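Local coordinates for ankyrin repeat family protein (Enterococcus faecalis, PDB 3HRA) that is of unknown function but belongs to the ankyrin repeat family, whose stacked helical repeats commonly serve as scaffolds for binding other proteins, at residues A[11-16]-A[43-48]; A[19-24]-A[52-57]. One frame throughout, in Å; residues are numbered along the deposited sequence.

Contact 1 of 2, residues A[11-16]-A[43-48]; sequences EAANQR and LNIAVH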
# COMPACT_ATOMS: atom_id res chain seq x y z
N GLU A 11 21.90 2.19 -9.36
CA GLU A 11 22.06 2.02 -10.80
C GLU A 11 21.65 0.63 -11.27
O GLU A 11 20.96 0.50 -12.29
CB GLU A 11 23.50 2.32 -11.24
CG GLU A 11 23.68 2.29 -12.74
CD GLU A 11 25.15 2.31 -13.15
OE1 GLU A 11 25.80 3.38 -13.06
OE2 GLU A 11 25.66 1.23 -13.56
N ALA A 12 22.06 -0.41 -10.54
CA ALA A 12 21.62 -1.77 -10.83
C ALA A 12 20.09 -1.93 -10.74
O ALA A 12 19.50 -2.64 -11.57
CB ALA A 12 22.30 -2.78 -9.92
N ALA A 13 19.46 -1.31 -9.75
CA ALA A 13 18.00 -1.37 -9.63
C ALA A 13 17.30 -0.64 -10.79
O ALA A 13 16.31 -1.13 -11.36
CB ALA A 13 17.54 -0.81 -8.28
N ASN A 14 17.80 0.54 -11.13
CA ASN A 14 17.25 1.32 -12.23
C ASN A 14 17.33 0.53 -13.53
O ASN A 14 16.41 0.60 -14.36
CB ASN A 14 17.95 2.67 -12.37
CG ASN A 14 17.34 3.74 -11.46
OD1 ASN A 14 18.06 4.48 -10.77
ND2 ASN A 14 16.02 3.86 -11.48
N GLN A 15 18.42 -0.23 -13.68
CA GLN A 15 18.67 -1.06 -14.87
C GLN A 15 17.98 -2.43 -14.83
O GLN A 15 18.15 -3.23 -15.75
CB GLN A 15 20.18 -1.21 -15.10
CG GLN A 15 20.82 0.09 -15.59
CD GLN A 15 22.30 -0.03 -15.78
OE1 GLN A 15 23.00 0.97 -15.97
NE2 GLN A 15 22.81 -1.26 -15.74
N ARG A 16 17.19 -2.66 -13.78
CA ARG A 16 16.37 -3.87 -13.65
C ARG A 16 17.25 -5.10 -13.72
O ARG A 16 16.81 -6.14 -14.22
CB ARG A 16 15.34 -3.93 -14.78
CG ARG A 16 14.77 -2.56 -15.17
CD ARG A 16 13.76 -2.06 -14.14
NE ARG A 16 12.68 -3.03 -13.95
CZ ARG A 16 11.56 -3.09 -14.67
NH1 ARG A 16 11.34 -2.24 -15.67
NH2 ARG A 16 10.67 -4.04 -14.42
N LEU A 43 15.37 -0.43 -2.91
CA LEU A 43 14.15 -1.20 -2.65
C LEU A 43 12.94 -0.46 -3.19
O LEU A 43 12.10 -1.06 -3.86
CB LEU A 43 13.98 -1.54 -1.17
CG LEU A 43 12.67 -2.27 -0.82
CD1 LEU A 43 12.47 -3.59 -1.60
CD2 LEU A 43 12.57 -2.48 0.69
N ASN A 44 12.84 0.84 -2.93
CA ASN A 44 11.72 1.59 -3.45
C ASN A 44 11.66 1.55 -4.99
O ASN A 44 10.57 1.45 -5.56
CB ASN A 44 11.70 3.02 -2.89
CG ASN A 44 10.28 3.50 -2.53
OD1 ASN A 44 9.29 2.91 -2.95
ND2 ASN A 44 10.19 4.56 -1.74
N ILE A 45 12.82 1.59 -5.65
CA ILE A 45 12.86 1.52 -7.11
C ILE A 45 12.30 0.17 -7.56
O ILE A 45 11.46 0.09 -8.47
CB ILE A 45 14.29 1.73 -7.66
CG1 ILE A 45 14.73 3.18 -7.43
CG2 ILE A 45 14.37 1.38 -9.15
CD1 ILE A 45 16.20 3.39 -7.54
N ALA A 46 12.76 -0.90 -6.92
CA ALA A 46 12.27 -2.24 -7.23
C ALA A 46 10.76 -2.37 -7.04
O ALA A 46 10.08 -3.03 -7.82
CB ALA A 46 13.01 -3.29 -6.41
N VAL A 47 10.22 -1.76 -5.99
CA VAL A 47 8.78 -1.86 -5.74
C VAL A 47 7.98 -1.14 -6.82
O VAL A 47 6.97 -1.65 -7.31
CB VAL A 47 8.40 -1.35 -4.33
CG1 VAL A 47 6.89 -1.31 -4.16
CG2 VAL A 47 9.01 -2.26 -3.27
N HIS A 48 8.45 0.05 -7.20
CA HIS A 48 7.86 0.82 -8.30
C HIS A 48 7.87 0.00 -9.60
O HIS A 48 6.88 -0.02 -10.33
CB HIS A 48 8.61 2.15 -8.50
CG HIS A 48 8.23 3.21 -7.51
ND1 HIS A 48 8.54 3.13 -6.17
CD2 HIS A 48 7.56 4.38 -7.67
CE1 HIS A 48 8.08 4.20 -5.55
NE2 HIS A 48 7.48 4.98 -6.43
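The flat amide of N14 meets I45 with one face: methyl carbons CG2 and CD1 of I45 both stand off the same side of the amide plane. I45 CD1 is 3.9 Å from N14 OD1 and nearly as close to ND2, while I45 CG2 approaches from the nitrogen end, 3.8 Å from N14 ND2. The side chains cross at about a right angle, and no hydrogen bond joins the segments. On the far flank of helix 42-49, the ring of H48 stacks with Y78 and has N44 OD1 in its plane at the edge. Beside I45 CG2 sits the methyl of A13 (CB to CG2, 3.9 Å), at the point where A13 and A46 bring the two backbones to 6.3 Å between CA atoms. I45 CG2 is anti to its backbone N while CG1 lies beside it (chi1 -69°), a setting that turns CG2 to both A13 and the N14 amide; the extended chi2 carries CD1 over the amide. Helices 8-14 and 42-49 are neighbours in one of the two rows of helices of the ankyrin solenoid, and 43-48 belongs to a predicted repeat. Helix 8-14 ends in a Schellman motif: R16, with positive phi, donates its N to A13 O at 3.0 Å, and its NE forms a salt bridge with D51. In 43-48, N44 O is gripped twice, by H48 N at 3.0 Å and, from the opposite face of the carbonyl plane, by H48 ND1 at 2.7 Å. The ND1 donor stands 43° out of that plane, and its N-H...O angle is 148°.

Contact 2 of 2, residues A[19-24]-A[52-57]; sequences KKVKEI and IEIAKA
V21 and I54 form the close-packed half of this contact between helices 18-25 and 52-60, neighbours in the row of helices along one side of the ankyrin solenoid. V21 CG2 makes the touch, 4.0 Å from I54 CD1 and 4.1 Å from both I54 CG1 and I54 CG2, so one methyl faces three branches of the isoleucine; the two side chains cross at about a right angle. Both residues are buried. With CG2 beside the backbone N and CG1 anti to it (chi1 167°), V21 sends CG2 both to I54 and to A12 of helix 8-14. T18, earlier in helix 18-25, touches both I54 and E53.

The other side is looser and polar, and both of its charged residues are exposed. K22 reaches across with an extended chain, whereas E53 bends at chi2 (62°); their side chains cross at about a right angle, K22 CE also passing 3.9 Å from E53 CG. A57 CB, its bond directed toward 19-24, stays 4.5 Å from K22 CG, and A57 touches L25 further along helix 18-25. In the salt bridge K22 NZ lies 2.8 Å from E53 OE1 and takes the anti lone pair of that oxygen, the one turned away from OE2.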
# COMPACT_ATOMS: atom_id res chain seq x y z
N LYS A 19 20.80 -9.85 -11.56
CA LYS A 19 22.09 -10.48 -11.31
C LYS A 19 23.11 -9.48 -10.75
O LYS A 19 23.86 -9.81 -9.83
CB LYS A 19 22.63 -11.15 -12.57
CG LYS A 19 21.75 -12.31 -13.04
CD LYS A 19 22.33 -12.96 -14.30
CE LYS A 19 21.21 -13.40 -15.23
NZ LYS A 19 20.07 -14.01 -14.48
N LYS A 20 23.14 -8.27 -11.30
CA LYS A 20 24.02 -7.21 -10.78
C LYS A 20 23.66 -6.82 -9.34
O LYS A 20 24.54 -6.59 -8.52
CB LYS A 20 23.98 -5.97 -11.69
CG LYS A 20 25.01 -4.88 -11.33
CD LYS A 20 26.44 -5.41 -11.44
CE LYS A 20 27.45 -4.30 -11.17
NZ LYS A 20 28.85 -4.69 -11.48
N VAL A 21 22.36 -6.72 -9.04
CA VAL A 21 21.90 -6.49 -7.67
C VAL A 21 22.44 -7.53 -6.70
O VAL A 21 23.00 -7.19 -5.66
CB VAL A 21 20.37 -6.44 -7.57
CG1 VAL A 21 19.94 -6.52 -6.09
CG2 VAL A 21 19.86 -5.18 -8.20
N LYS A 22 22.32 -8.81 -7.06
CA LYS A 22 22.77 -9.88 -6.18
C LYS A 22 24.28 -9.88 -6.03
O LYS A 22 24.78 -10.17 -4.95
CB LYS A 22 22.25 -11.23 -6.68
CG LYS A 22 20.77 -11.37 -6.49
CD LYS A 22 20.21 -12.66 -7.08
CE LYS A 22 18.81 -12.93 -6.56
NZ LYS A 22 18.31 -14.29 -6.92
N GLU A 23 24.99 -9.56 -7.12
CA GLU A 23 26.43 -9.40 -7.09
C GLU A 23 26.84 -8.35 -6.05
O GLU A 23 27.72 -8.59 -5.24
CB GLU A 23 26.98 -9.00 -8.48
CG GLU A 23 28.45 -8.57 -8.46
CD GLU A 23 28.81 -7.65 -9.64
OE1 GLU A 23 28.80 -8.15 -10.77
OE2 GLU A 23 29.11 -6.44 -9.42
N ILE A 24 26.20 -7.19 -6.10
CA ILE A 24 26.56 -6.12 -5.17
C ILE A 24 26.23 -6.49 -3.73
O ILE A 24 27.00 -6.20 -2.81
CB ILE A 24 25.86 -4.80 -5.54
CG1 ILE A 24 26.39 -4.27 -6.89
CG2 ILE A 24 26.05 -3.76 -4.43
CD1 ILE A 24 25.50 -3.20 -7.51
N ILE A 52 10.19 -8.29 -8.41
CA ILE A 52 9.93 -9.05 -7.20
C ILE A 52 11.21 -9.67 -6.61
O ILE A 52 11.44 -9.63 -5.40
CB ILE A 52 8.86 -10.13 -7.48
CG1 ILE A 52 7.53 -9.46 -7.84
CG2 ILE A 52 8.68 -11.01 -6.28
CD1 ILE A 52 6.44 -10.43 -8.37
N GLU A 53 12.04 -10.26 -7.46
CA GLU A 53 13.22 -10.95 -6.96
C GLU A 53 14.23 -9.95 -6.38
O GLU A 53 14.85 -10.21 -5.35
CB GLU A 53 13.85 -11.83 -8.05
CG GLU A 53 15.08 -12.62 -7.58
CD GLU A 53 14.77 -13.62 -6.47
OE1 GLU A 53 15.74 -14.22 -5.93
OE2 GLU A 53 13.57 -13.83 -6.13
N ILE A 54 14.38 -8.81 -7.05
CA ILE A 54 15.26 -7.76 -6.54
C ILE A 54 14.75 -7.29 -5.18
O ILE A 54 15.52 -7.13 -4.24
CB ILE A 54 15.37 -6.58 -7.55
CG1 ILE A 54 16.22 -7.02 -8.75
CG2 ILE A 54 15.97 -5.33 -6.86
CD1 ILE A 54 16.30 -5.98 -9.86
N ALA A 55 13.44 -7.07 -5.09
CA ALA A 55 12.85 -6.59 -3.84
C ALA A 55 13.08 -7.60 -2.72
O ALA A 55 13.45 -7.22 -1.61
CB ALA A 55 11.34 -6.27 -4.02
N LYS A 56 12.86 -8.88 -3.00
CA LYS A 56 13.11 -9.93 -1.99
C LYS A 56 14.58 -9.93 -1.55
O LYS A 56 14.88 -10.01 -0.36
CB LYS A 56 12.68 -11.30 -2.51
CG LYS A 56 11.17 -11.49 -2.66
CD LYS A 56 10.86 -12.84 -3.31
CE LYS A 56 9.35 -13.10 -3.32
NZ LYS A 56 9.03 -14.35 -4.06
N ALA A 57 15.49 -9.83 -2.52
CA ALA A 57 16.93 -9.81 -2.22
C ALA A 57 17.31 -8.66 -1.28
O ALA A 57 18.13 -8.84 -0.37
CB ALA A 57 17.76 -9.74 -3.50

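From the N terminus the chain lays down helix 8-14, then helix 18-25, and after a long connection helices 42-49 and 52-60. Contact 1 closes the loop from 16 to 43, with 26 intervening residues; contact 2 closes the one from 24 to 52, with 27. Since 19-24 falls within the first loop and 52-57 beyond it, the two closures cross rather than nest. One joins the earlier helix of each pair, the other the later. Their centres are about 9 Å apart, and packing links them within each pair: A46 CB meets I54 CG2 at 3.6 Å, and A12 CB meets K20 CG at 3.7 Å. The four helices thus form one block of the solenoid.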